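Local coordinates for CDP-4-keto-6-deoxy-D-glucose-3-dehydrase (PDB 3BB8), which probably catalyses the pyridoxal-phosphate-dependent C3 dehydration of CDP-4-keto-6-deoxy-D-glucose in lipopolysaccharide sugar biosynthesis, at residues Y79-T84 and E236-I241; L91-A96 and W187-C192; A96-K101 and E242-W247; V113-A118 and T122-T127. The protein carries 1 engineered substitution. All coordinates share one frame; numbering follows the deposited sequence.

Interaction 1: Y79-T84 and E236-I241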
# COMPACT_ATOMS: atom_id res chain seq x y z
N TYR A 79 9.14 13.26 -13.49
CA TYR A 79 8.04 12.52 -12.91
C TYR A 79 8.34 11.72 -11.64
O TYR A 79 9.21 10.84 -11.62
CB TYR A 79 7.46 11.60 -13.97
CG TYR A 79 7.19 12.33 -15.26
CD1 TYR A 79 6.28 13.39 -15.30
CD2 TYR A 79 7.88 11.99 -16.43
CE1 TYR A 79 6.06 14.10 -16.48
CE2 TYR A 79 7.66 12.70 -17.62
CZ TYR A 79 6.75 13.76 -17.63
OH TYR A 79 6.53 14.47 -18.79
N VAL A 80 7.60 12.04 -10.59
CA VAL A 80 7.74 11.38 -9.30
C VAL A 80 6.35 11.05 -8.77
O VAL A 80 5.51 11.93 -8.64
CB VAL A 80 8.47 12.29 -8.29
CG1 VAL A 80 8.38 11.68 -6.88
CG2 VAL A 80 9.93 12.47 -8.70
N LEU A 81 6.12 9.78 -8.47
CA LEU A 81 4.83 9.33 -7.94
C LEU A 81 5.02 8.71 -6.56
O LEU A 81 5.86 7.82 -6.40
CB LEU A 81 4.23 8.28 -8.87
CG LEU A 81 3.75 8.70 -10.26
CD1 LEU A 81 3.38 7.46 -11.07
CD2 LEU A 81 2.55 9.64 -10.12
N THR A 82 4.26 9.17 -5.58
CA THR A 82 4.38 8.59 -4.26
C THR A 82 3.54 7.33 -4.16
O THR A 82 2.56 7.16 -4.89
CB THR A 82 3.95 9.56 -3.14
OG1 THR A 82 2.61 10.01 -3.38
CG2 THR A 82 4.91 10.75 -3.09
N THR A 83 3.94 6.44 -3.25
CA THR A 83 3.22 5.19 -3.04
C THR A 83 3.37 4.75 -1.58
O THR A 83 4.07 5.41 -0.81
CB THR A 83 3.70 4.11 -4.03
OG1 THR A 83 2.93 2.92 -3.85
CG2 THR A 83 5.17 3.82 -3.84
N THR A 84 2.75 3.64 -1.18
CA THR A 84 2.76 3.20 0.22
C THR A 84 4.09 2.81 0.86
O THR A 84 4.23 2.90 2.08
CB THR A 84 1.81 2.02 0.45
OG1 THR A 84 2.51 0.80 0.15
CG2 THR A 84 0.57 2.14 -0.45
N GLU A 236 5.30 8.46 -20.65
CA GLU A 236 4.53 7.25 -20.90
C GLU A 236 4.54 6.32 -19.68
O GLU A 236 3.49 5.85 -19.25
CB GLU A 236 5.08 6.51 -22.11
CG GLU A 236 4.39 5.19 -22.39
CD GLU A 236 4.97 4.52 -23.60
OE1 GLU A 236 6.16 4.77 -23.85
OE2 GLU A 236 4.26 3.75 -24.30
N LEU A 237 5.72 6.05 -19.13
CA LEU A 237 5.82 5.18 -17.96
C LEU A 237 5.10 5.80 -16.76
O LEU A 237 4.45 5.10 -15.99
CB LEU A 237 7.29 4.90 -17.60
CG LEU A 237 8.09 4.10 -18.63
CD1 LEU A 237 9.49 3.84 -18.09
CD2 LEU A 237 7.40 2.81 -18.94
N LYS A 238 5.22 7.11 -16.62
CA LYS A 238 4.59 7.83 -15.54
C LYS A 238 3.08 7.61 -15.59
O LYS A 238 2.44 7.38 -14.55
CB LYS A 238 4.92 9.32 -15.66
CG LYS A 238 4.35 10.22 -14.57
CD LYS A 238 2.88 10.51 -14.79
CE LYS A 238 2.40 11.62 -13.88
NZ LYS A 238 0.99 12.01 -14.17
N SER A 239 2.51 7.66 -16.79
CA SER A 239 1.07 7.45 -16.94
C SER A 239 0.66 6.02 -16.65
O SER A 239 -0.37 5.79 -16.03
CB SER A 239 0.61 7.84 -18.35
OG SER A 239 0.50 9.25 -18.43
N ILE A 240 1.46 5.05 -17.09
CA ILE A 240 1.16 3.65 -16.82
C ILE A 240 1.18 3.41 -15.31
O ILE A 240 0.23 2.86 -14.75
CB ILE A 240 2.18 2.70 -17.52
CG1 ILE A 240 1.84 2.54 -19.01
CG2 ILE A 240 2.13 1.32 -16.90
CD1 ILE A 240 1.65 3.82 -19.76
N ILE A 241 2.26 3.84 -14.65
CA ILE A 241 2.46 3.67 -13.20
C ILE A 241 1.27 4.19 -12.41
O ILE A 241 0.68 3.47 -11.60
CB ILE A 241 3.69 4.46 -12.67
CG1 ILE A 241 4.91 4.22 -13.55
CG2 ILE A 241 4.00 4.06 -11.21
CD1 ILE A 241 5.42 2.83 -13.51
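Leu-81 and Ile-241 form the tight end of this contact. The methyl CD1 of Leu-81 lies 3.4 Å from Ile-241 CB and almost as near its CG2 branch, the two side chains meeting at an oblique angle. The same Leu-81 CD1 also rests 3.6 Å from the carbonyl oxygen of Lys-238, so one buried methyl touches the helix both at a side chain and at its backbone. At the other end, nearer solvent, Tyr-79 and Lys-238 are both partly exposed. Their side chains cross at about a right angle, Lys-238 CG lying 3.5 Å from Tyr-79 CB and nearly as close to Tyr-79 CG. The lysine chain then bends at CB-CG (chi2 -78°), which turns its end away from the tyrosine, and NZ forms a salt bridge with Glu-242, one turn further along the helix. Strand 79-83 and helix 236-241 run nearly parallel, 13° apart, with 9.1 Å between their axes. Strand 79-83 also pairs antiparallel with strand 228-232, which leads into this helix. A helix folded back over the strands like this is typical of the large domain of the aspartate aminotransferase fold.

Interaction 2: L91-A96 and W187-C192. With PLP (pyridoxal-5'-phosphate), chain C.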
# COMPACT_ATOMS: atom_id res chain seq x y z
N LEU A 91 7.02 -2.80 -6.75
CA LEU A 91 5.89 -3.52 -7.36
C LEU A 91 5.31 -2.77 -8.56
O LEU A 91 5.08 -3.37 -9.61
CB LEU A 91 4.78 -3.74 -6.33
CG LEU A 91 3.53 -4.46 -6.87
CD1 LEU A 91 3.92 -5.83 -7.42
CD2 LEU A 91 2.50 -4.61 -5.76
N LEU A 92 5.08 -1.47 -8.40
CA LEU A 92 4.53 -0.62 -9.46
C LEU A 92 5.49 -0.46 -10.66
O LEU A 92 5.06 -0.46 -11.81
CB LEU A 92 4.16 0.76 -8.89
CG LEU A 92 2.93 0.81 -7.96
CD1 LEU A 92 2.80 2.19 -7.33
CD2 LEU A 92 1.67 0.49 -8.78
N ALA A 93 6.78 -0.32 -10.37
CA ALA A 93 7.80 -0.16 -11.41
C ALA A 93 7.83 -1.36 -12.36
O ALA A 93 7.79 -1.19 -13.58
CB ALA A 93 9.17 0.03 -10.76
N LEU A 94 7.89 -2.56 -11.80
CA LEU A 94 7.94 -3.79 -12.61
C LEU A 94 6.60 -4.10 -13.28
O LEU A 94 6.57 -4.53 -14.43
CB LEU A 94 8.36 -4.97 -11.72
CG LEU A 94 8.80 -6.32 -12.29
CD1 LEU A 94 7.61 -7.08 -12.89
CD2 LEU A 94 9.89 -6.10 -13.32
N THR A 95 5.51 -3.88 -12.56
CA THR A 95 4.18 -4.16 -13.08
C THR A 95 3.84 -3.28 -14.28
O THR A 95 3.29 -3.76 -15.26
CB THR A 95 3.10 -3.95 -12.00
OG1 THR A 95 3.36 -4.83 -10.91
CG2 THR A 95 1.69 -4.23 -12.58
N ALA A 96 4.17 -2.00 -14.17
CA ALA A 96 3.92 -1.04 -15.23
C ALA A 96 4.52 -1.48 -16.56
O ALA A 96 3.95 -1.23 -17.63
CB ALA A 96 4.49 0.28 -14.82
N TRP A 187 14.89 -3.64 -20.33
CA TRP A 187 14.37 -2.59 -19.46
C TRP A 187 15.27 -2.56 -18.24
O TRP A 187 15.76 -3.61 -17.81
CB TRP A 187 12.95 -2.94 -18.98
CG TRP A 187 11.86 -2.74 -19.97
CD1 TRP A 187 11.14 -3.71 -20.60
CD2 TRP A 187 11.34 -1.49 -20.42
NE1 TRP A 187 10.19 -3.13 -21.41
CE2 TRP A 187 10.30 -1.77 -21.32
CE3 TRP A 187 11.66 -0.16 -20.14
CZ2 TRP A 187 9.56 -0.77 -21.94
CZ3 TRP A 187 10.93 0.84 -20.75
CH2 TRP A 187 9.89 0.53 -21.64
N LEU A 188 15.50 -1.39 -17.66
CA LEU A 188 16.33 -1.31 -16.46
C LEU A 188 15.65 -0.60 -15.29
O LEU A 188 15.30 0.58 -15.38
CB LEU A 188 17.66 -0.58 -16.75
CG LEU A 188 18.49 -0.37 -15.47
CD1 LEU A 188 19.05 -1.70 -15.02
CD2 LEU A 188 19.62 0.63 -15.70
N ILE A 189 15.47 -1.33 -14.18
CA ILE A 189 14.87 -0.72 -13.00
C ILE A 189 15.90 -0.61 -11.87
O ILE A 189 16.48 -1.60 -11.44
CB ILE A 189 13.66 -1.53 -12.49
CG1 ILE A 189 12.52 -1.43 -13.50
CG2 ILE A 189 13.18 -0.98 -11.14
CD1 ILE A 189 11.38 -2.36 -13.25
N GLU A 190 16.11 0.62 -11.42
CA GLU A 190 17.05 0.91 -10.34
C GLU A 190 16.37 1.01 -8.98
O GLU A 190 15.71 2.01 -8.69
CB GLU A 190 17.74 2.25 -10.58
CG GLU A 190 18.96 2.26 -11.47
CD GLU A 190 19.50 3.67 -11.60
OE1 GLU A 190 19.02 4.43 -12.47
OE2 GLU A 190 20.40 4.04 -10.81
N ASP A 191 16.52 -0.01 -8.14
CA ASP A 191 15.96 0.05 -6.79
C ASP A 191 16.95 0.88 -5.98
O ASP A 191 18.04 0.41 -5.65
CB ASP A 191 15.83 -1.37 -6.21
CG ASP A 191 15.31 -1.37 -4.77
OD1 ASP A 191 14.85 -2.44 -4.32
OD2 ASP A 191 15.38 -0.31 -4.09
N CYS A 192 16.56 2.11 -5.68
CA CYS A 192 17.36 3.06 -4.92
C CYS A 192 16.76 3.27 -3.53
O CYS A 192 16.97 4.32 -2.91
CB CYS A 192 17.40 4.42 -5.64
SG CYS A 192 18.07 4.35 -7.31
N1 PLP C . 14.56 -2.64 -1.41
C2 PLP C . 15.59 -2.39 -0.52
C2A PLP C . 17.01 -2.68 -1.00
C3 PLP C . 15.30 -1.89 0.78
O3 PLP C . 16.28 -1.65 1.68
C4 PLP C . 13.92 -1.63 1.18
C4A PLP C . 13.67 -1.05 2.61
C5 PLP C . 12.90 -1.92 0.22
C6 PLP C . 13.27 -2.42 -1.09
C5A PLP C . 11.42 -1.73 0.40
O4P PLP C . 11.08 -0.66 1.16
P PLP C . 9.93 -0.65 2.28
O1P PLP C . 9.59 0.81 2.50
O2P PLP C . 10.63 -1.31 3.61
O3P PLP C . 8.73 -1.49 1.82
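Ile-189 points its CB toward the helix and drives its delta methyl into the surface there, at the level of Ala-93 and Leu-94. With CG1 anti to the carbonyl carbon (chi1 -68°), the chain extends so that CD1 comes within 3.8 Å of Leu-94 CA, against the helix backbone itself. The methyl of Ala-93 flanks it, 4.1 Å from Ile-189 CD1, while Leu-94 crosses the isoleucine at about a right angle and brings CD2 to 4.0 Å from that same methyl. All three residues are buried. This is helix 86-96 laid on a strand of the central sheet in the aspartate aminotransferase fold, and that strand ends at the cofactor. Two residues beyond Ile-189, Asp-191 OD1 accepts a hydrogen bond of 2.9 Å from the pyridine N1 of pyridoxal phosphate, at an N-H...O angle of 143°. The carboxylate has further partners: OD1 also bonds to the hydroxyl of Thr-123, and OD2 to the backbone N of Cys-193. On the helix side remote from the strand, Leu-91 O takes two donors from opposite faces of its carbonyl plane, Thr-95 N at 3.0 Å and Thr-95 OG1 at 2.6 Å.

Interaction 3: A96-K101 and E242-W247. With PLP (pyridoxal-5'-phosphate), chain E.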
# COMPACT_ATOMS: atom_id res chain seq x y z
N ALA A 96 4.17 -2.00 -14.17
CA ALA A 96 3.92 -1.04 -15.23
C ALA A 96 4.52 -1.48 -16.56
O ALA A 96 3.95 -1.23 -17.63
CB ALA A 96 4.49 0.28 -14.82
N LEU A 97 5.68 -2.12 -16.51
CA LEU A 97 6.33 -2.57 -17.73
C LEU A 97 5.60 -3.75 -18.35
O LEU A 97 6.04 -4.29 -19.37
CB LEU A 97 7.78 -2.97 -17.45
CG LEU A 97 8.71 -1.87 -16.95
CD1 LEU A 97 10.12 -2.43 -16.74
CD2 LEU A 97 8.74 -0.74 -17.96
N THR A 98 4.49 -4.17 -17.73
CA THR A 98 3.71 -5.29 -18.27
C THR A 98 2.52 -4.76 -19.07
O THR A 98 1.77 -5.53 -19.67
CB THR A 98 3.13 -6.20 -17.16
OG1 THR A 98 2.09 -5.50 -16.47
CG2 THR A 98 4.22 -6.61 -16.15
N SER A 99 2.37 -3.44 -19.06
CA SER A 99 1.28 -2.78 -19.76
C SER A 99 1.28 -3.04 -21.26
O SER A 99 2.29 -2.84 -21.94
CB SER A 99 1.35 -1.27 -19.54
OG SER A 99 0.46 -0.61 -20.43
N PRO A 100 0.13 -3.46 -21.81
CA PRO A 100 0.04 -3.72 -23.25
C PRO A 100 0.29 -2.47 -24.09
O PRO A 100 0.42 -2.54 -25.31
CB PRO A 100 -1.37 -4.29 -23.42
CG PRO A 100 -2.13 -3.67 -22.27
CD PRO A 100 -1.15 -3.77 -21.14
N LYS A 101 0.34 -1.31 -23.44
CA LYS A 101 0.62 -0.07 -24.15
C LYS A 101 2.07 -0.03 -24.63
O LYS A 101 2.44 0.80 -25.47
CB LYS A 101 0.37 1.14 -23.24
CG LYS A 101 -1.09 1.39 -22.91
CD LYS A 101 -1.27 2.73 -22.20
CE LYS A 101 -2.73 3.01 -21.89
NZ LYS A 101 -3.59 3.00 -23.11
N GLU A 242 0.95 5.46 -12.64
CA GLU A 242 -0.15 6.14 -11.96
C GLU A 242 -1.47 5.37 -12.08
O GLU A 242 -2.24 5.29 -11.13
CB GLU A 242 -0.31 7.56 -12.53
CG GLU A 242 -1.31 8.44 -11.78
CD GLU A 242 -1.18 9.91 -12.16
OE1 GLU A 242 -1.22 10.21 -13.37
OE2 GLU A 242 -1.05 10.76 -11.25
N SER A 243 -1.71 4.82 -13.26
CA SER A 243 -2.92 4.04 -13.51
C SER A 243 -2.94 2.80 -12.61
O SER A 243 -3.95 2.49 -11.98
CB SER A 243 -2.98 3.62 -14.98
OG SER A 243 -4.09 2.79 -15.23
N PHE A 244 -1.82 2.09 -12.57
CA PHE A 244 -1.71 0.90 -11.74
C PHE A 244 -1.88 1.26 -10.25
O PHE A 244 -2.50 0.52 -9.48
CB PHE A 244 -0.37 0.23 -11.96
CG PHE A 244 -0.34 -0.70 -13.13
CD1 PHE A 244 -1.07 -1.89 -13.11
CD2 PHE A 244 0.46 -0.42 -14.24
CE1 PHE A 244 -1.01 -2.79 -14.18
CE2 PHE A 244 0.52 -1.32 -15.32
CZ PHE A 244 -0.21 -2.51 -15.28
N ARG A 245 -1.33 2.40 -9.86
CA ARG A 245 -1.44 2.83 -8.48
C ARG A 245 -2.87 3.23 -8.17
O ARG A 245 -3.37 2.97 -7.08
CB ARG A 245 -0.51 4.02 -8.20
CG ARG A 245 -0.52 4.43 -6.73
CD ARG A 245 0.10 5.80 -6.48
NE ARG A 245 -0.67 6.88 -7.09
CZ ARG A 245 -0.23 8.14 -7.22
NH1 ARG A 245 0.98 8.48 -6.79
NH2 ARG A 245 -0.99 9.05 -7.81
N ASP A 246 -3.53 3.87 -9.13
CA ASP A 246 -4.89 4.33 -8.93
C ASP A 246 -6.02 3.45 -9.47
O ASP A 246 -6.79 3.87 -10.33
CB ASP A 246 -5.01 5.76 -9.47
CG ASP A 246 -3.96 6.71 -8.90
OD1 ASP A 246 -3.39 6.43 -7.81
OD2 ASP A 246 -3.70 7.76 -9.52
N TRP A 247 -6.13 2.23 -8.94
CA TRP A 247 -7.17 1.27 -9.30
C TRP A 247 -7.12 0.78 -10.73
O TRP A 247 -8.04 0.11 -11.21
CB TRP A 247 -8.57 1.85 -9.01
CG TRP A 247 -8.80 2.31 -7.58
CD1 TRP A 247 -9.01 1.52 -6.48
CD2 TRP A 247 -8.83 3.67 -7.10
NE1 TRP A 247 -9.17 2.30 -5.35
CE2 TRP A 247 -9.06 3.62 -5.71
CE3 TRP A 247 -8.68 4.92 -7.72
CZ2 TRP A 247 -9.15 4.78 -4.92
CZ3 TRP A 247 -8.77 6.08 -6.93
CH2 TRP A 247 -9.00 6.00 -5.54
N1 PLP E . -14.15 -3.06 -3.18
C2 PLP E . -15.26 -2.24 -3.22
C2A PLP E . -16.62 -2.88 -3.53
C3 PLP E . -15.11 -0.84 -2.97
O3 PLP E . -16.16 0.01 -3.00
C4 PLP E . -13.78 -0.29 -2.67
C4A PLP E . -13.67 1.23 -2.37
C5 PLP E . -12.68 -1.19 -2.66
C6 PLP E . -12.91 -2.60 -2.92
C5A PLP E . -11.24 -0.86 -2.39
O4P PLP E . -11.05 0.19 -1.54
P PLP E . -9.98 1.36 -1.74
O1P PLP E . -9.75 1.95 -0.39
O2P PLP E . -10.72 2.41 -2.77
O3P PLP E . -8.69 0.80 -2.38
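The phenyl ring of Phe-244 overlaps the backbone of Ala-96, its CE2 lying 3.4 Å from the alanine CA. Ser-99 CB meets the ring at its edge, 4.3 Å from Phe-244 CE2. Thr-98 OG1 stands 4.0 Å from Phe-244 CZ, but its polar partner is the backbone oxygen of Thr-95. A type I beta turn from Ala-96 to Ser-99, closed by Ser-99 N bonding to Ala-96 O, brings these residues to one end of the ring; His-284 stacks on Phe-244 as well. Just beyond, Arg-245 and Asp-246 form a salt bridge. Arg-245 NE donates to Asp-246 OD1 over 2.8 Å at 170°, with the oxygen close to the guanidinium plane and met on its syn side, though the nitrogen is tilted 29° out of the carboxylate plane. Here the chain leaves the helix, and Trp-247, with positive phi (65°), carries its indole across the dimer interface. Trp-247 NE1 hydrogen-bonds to O2P of the pyridoxal phosphate held in the second subunit's pocket, 3.0 Å away, the phosphate lying at the indole edge in the ring plane; a second bond, to O3P, is weak. The contact with the turn is thus largely apolar, while a neutral indole N-H reaches the anionic phosphate, which implies that each cofactor site is completed only by the dimer.

Interaction 4: V113-A118 and T122-T127. With PLP (pyridoxal-5'-phosphate), chain C.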
# COMPACT_ATOMS: atom_id res chain seq x y z
N VAL A 113 13.87 -11.79 -15.69
CA VAL A 113 14.38 -10.54 -15.15
C VAL A 113 15.69 -10.90 -14.44
O VAL A 113 15.70 -11.75 -13.55
CB VAL A 113 13.40 -9.94 -14.12
CG1 VAL A 113 13.92 -8.62 -13.62
CG2 VAL A 113 12.02 -9.77 -14.74
N ILE A 114 16.78 -10.26 -14.85
CA ILE A 114 18.08 -10.52 -14.24
C ILE A 114 18.22 -9.69 -12.96
O ILE A 114 17.91 -8.50 -12.94
CB ILE A 114 19.23 -10.15 -15.20
CG1 ILE A 114 19.27 -11.14 -16.36
CG2 ILE A 114 20.56 -10.15 -14.45
CD1 ILE A 114 20.26 -10.77 -17.46
N THR A 115 18.68 -10.34 -11.90
CA THR A 115 18.86 -9.65 -10.62
C THR A 115 19.87 -10.44 -9.79
O THR A 115 20.47 -11.39 -10.29
CB THR A 115 17.49 -9.56 -9.87
OG1 THR A 115 17.63 -8.74 -8.71
CG2 THR A 115 17.00 -10.93 -9.45
N VAL A 116 20.08 -10.06 -8.53
CA VAL A 116 21.02 -10.78 -7.68
C VAL A 116 20.28 -11.37 -6.49
O VAL A 116 19.21 -10.88 -6.12
CB VAL A 116 22.18 -9.87 -7.19
CG1 VAL A 116 22.94 -9.32 -8.39
CG2 VAL A 116 21.64 -8.73 -6.33
N ALA A 117 20.84 -12.43 -5.90
CA ALA A 117 20.22 -13.08 -4.76
C ALA A 117 20.64 -12.46 -3.42
O ALA A 117 20.03 -12.72 -2.37
CB ALA A 117 20.53 -14.57 -4.78
N ALA A 118 21.68 -11.64 -3.44
CA ALA A 118 22.13 -11.00 -2.21
C ALA A 118 21.44 -9.64 -2.10
O ALA A 118 22.03 -8.61 -2.38
CB ALA A 118 23.65 -10.82 -2.23
N THR A 122 11.58 -7.73 -1.55
CA THR A 122 10.69 -7.00 -2.46
C THR A 122 11.35 -6.38 -3.70
O THR A 122 10.68 -5.78 -4.54
CB THR A 122 9.88 -5.95 -1.69
OG1 THR A 122 10.76 -4.99 -1.08
CG2 THR A 122 9.06 -6.64 -0.60
N THR A 123 12.66 -6.55 -3.83
CA THR A 123 13.36 -6.06 -5.03
C THR A 123 13.07 -7.09 -6.12
O THR A 123 12.93 -6.76 -7.30
CB THR A 123 14.89 -6.02 -4.82
OG1 THR A 123 15.21 -4.98 -3.89
CG2 THR A 123 15.64 -5.78 -6.14
N VAL A 124 12.95 -8.34 -5.69
CA VAL A 124 12.72 -9.47 -6.59
C VAL A 124 11.29 -9.99 -6.66
O VAL A 124 10.85 -10.45 -7.72
CB VAL A 124 13.67 -10.65 -6.19
CG1 VAL A 124 13.41 -11.87 -7.07
CG2 VAL A 124 15.13 -10.21 -6.33
N ASN A 125 10.54 -9.90 -5.56
CA ASN A 125 9.18 -10.42 -5.55
C ASN A 125 8.26 -9.93 -6.67
O ASN A 125 7.53 -10.73 -7.26
CB ASN A 125 8.53 -10.16 -4.18
CG ASN A 125 9.23 -10.91 -3.05
OD1 ASN A 125 10.15 -11.72 -3.29
ND2 ASN A 125 8.80 -10.66 -1.82
N PRO A 126 8.29 -8.63 -7.00
CA PRO A 126 7.41 -8.14 -8.07
C PRO A 126 7.56 -8.98 -9.35
O PRO A 126 6.57 -9.26 -10.02
CB PRO A 126 7.87 -6.69 -8.26
CG PRO A 126 8.30 -6.29 -6.86
CD PRO A 126 9.09 -7.53 -6.43
N THR A 127 8.79 -9.37 -9.67
CA THR A 127 9.05 -10.19 -10.85
C THR A 127 8.26 -11.48 -10.76
O THR A 127 7.58 -11.86 -11.71
CB THR A 127 10.55 -10.54 -10.96
OG1 THR A 127 11.28 -9.38 -11.39
CG2 THR A 127 10.78 -11.67 -11.94
N1 PLP C . 14.56 -2.64 -1.41
C2 PLP C . 15.59 -2.39 -0.52
C2A PLP C . 17.01 -2.68 -1.00
C3 PLP C . 15.30 -1.89 0.78
O3 PLP C . 16.28 -1.65 1.68
C4 PLP C . 13.92 -1.63 1.18
C4A PLP C . 13.67 -1.05 2.61
C5 PLP C . 12.90 -1.92 0.22
C6 PLP C . 13.27 -2.42 -1.09
C5A PLP C . 11.42 -1.73 0.40
O4P PLP C . 11.08 -0.66 1.16
P PLP C . 9.93 -0.65 2.28
O1P PLP C . 9.59 0.81 2.50
O2P PLP C . 10.63 -1.31 3.61
O3P PLP C . 8.73 -1.49 1.82
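Thr-115 OG1 hydrogen-bonds to Met-163 O on the adjoining strand, while Val-124 CG2 lies 3.8 Å from the same hydroxyl oxygen. Thr-123 CG2 stands a little further off. The rotation that sets OG1 anti to its own backbone N (chi1 -173°) puts the threonine methyl beside the valine, so that Thr-115 CG2 is 3.7 Å from Val-124 CG2. One turn along the helix, Val-113 and Thr-127 reach toward each other tip to tip. Val-113 CG2 approaches Thr-127 OG1 to 3.5 Å and Thr-127 CG2 to 3.6 Å, a close fit between branched side chains. The helix is kinked near Pro-126, where backbone bonds to the preceding turn are missing. Its beginning belongs to the cofactor pocket: Thr-122 OG1 lies 3.6 Å from the pyridoxal phosphate carbon C6 and hydrogen-bonds to Ser-87 OG, and Thr-123 also lines the pocket. Strand 113-115 and helix 122-127 run antiparallel, at 166°, as the first two elements of a beta-alpha-beta unit completed by strand 133-140. The strand lies between strands 133-140 and 159-165, and helix 86-96 packs beside helix 121-129 through Leu-94 and Pro-126.

Overall arrangement
All four contacts lie in the aminotransferase-family portion of the chain. Interactions 1, 2 and 4 reach the same mixed sheet, and interactions 1 and 3 share helix 235-245, their centres about 9 Å apart. Interaction 2 overlaps interaction 3 at Ala-96, at the end of helix 86-96, with centres about 12 Å apart. The centre of interaction 4 lies about 20 Å from those of interactions 1 and 3 but only about 10 Å from that of interaction 2, where Thr-123 meets Asp-191. Along the chain, interactions 2 and 4 are nested within the loop closed by interaction 1, whereas interaction 3 alternates with interactions 1 and 2. Together they join the sheet to its helices and reach both cofactors of the dimer.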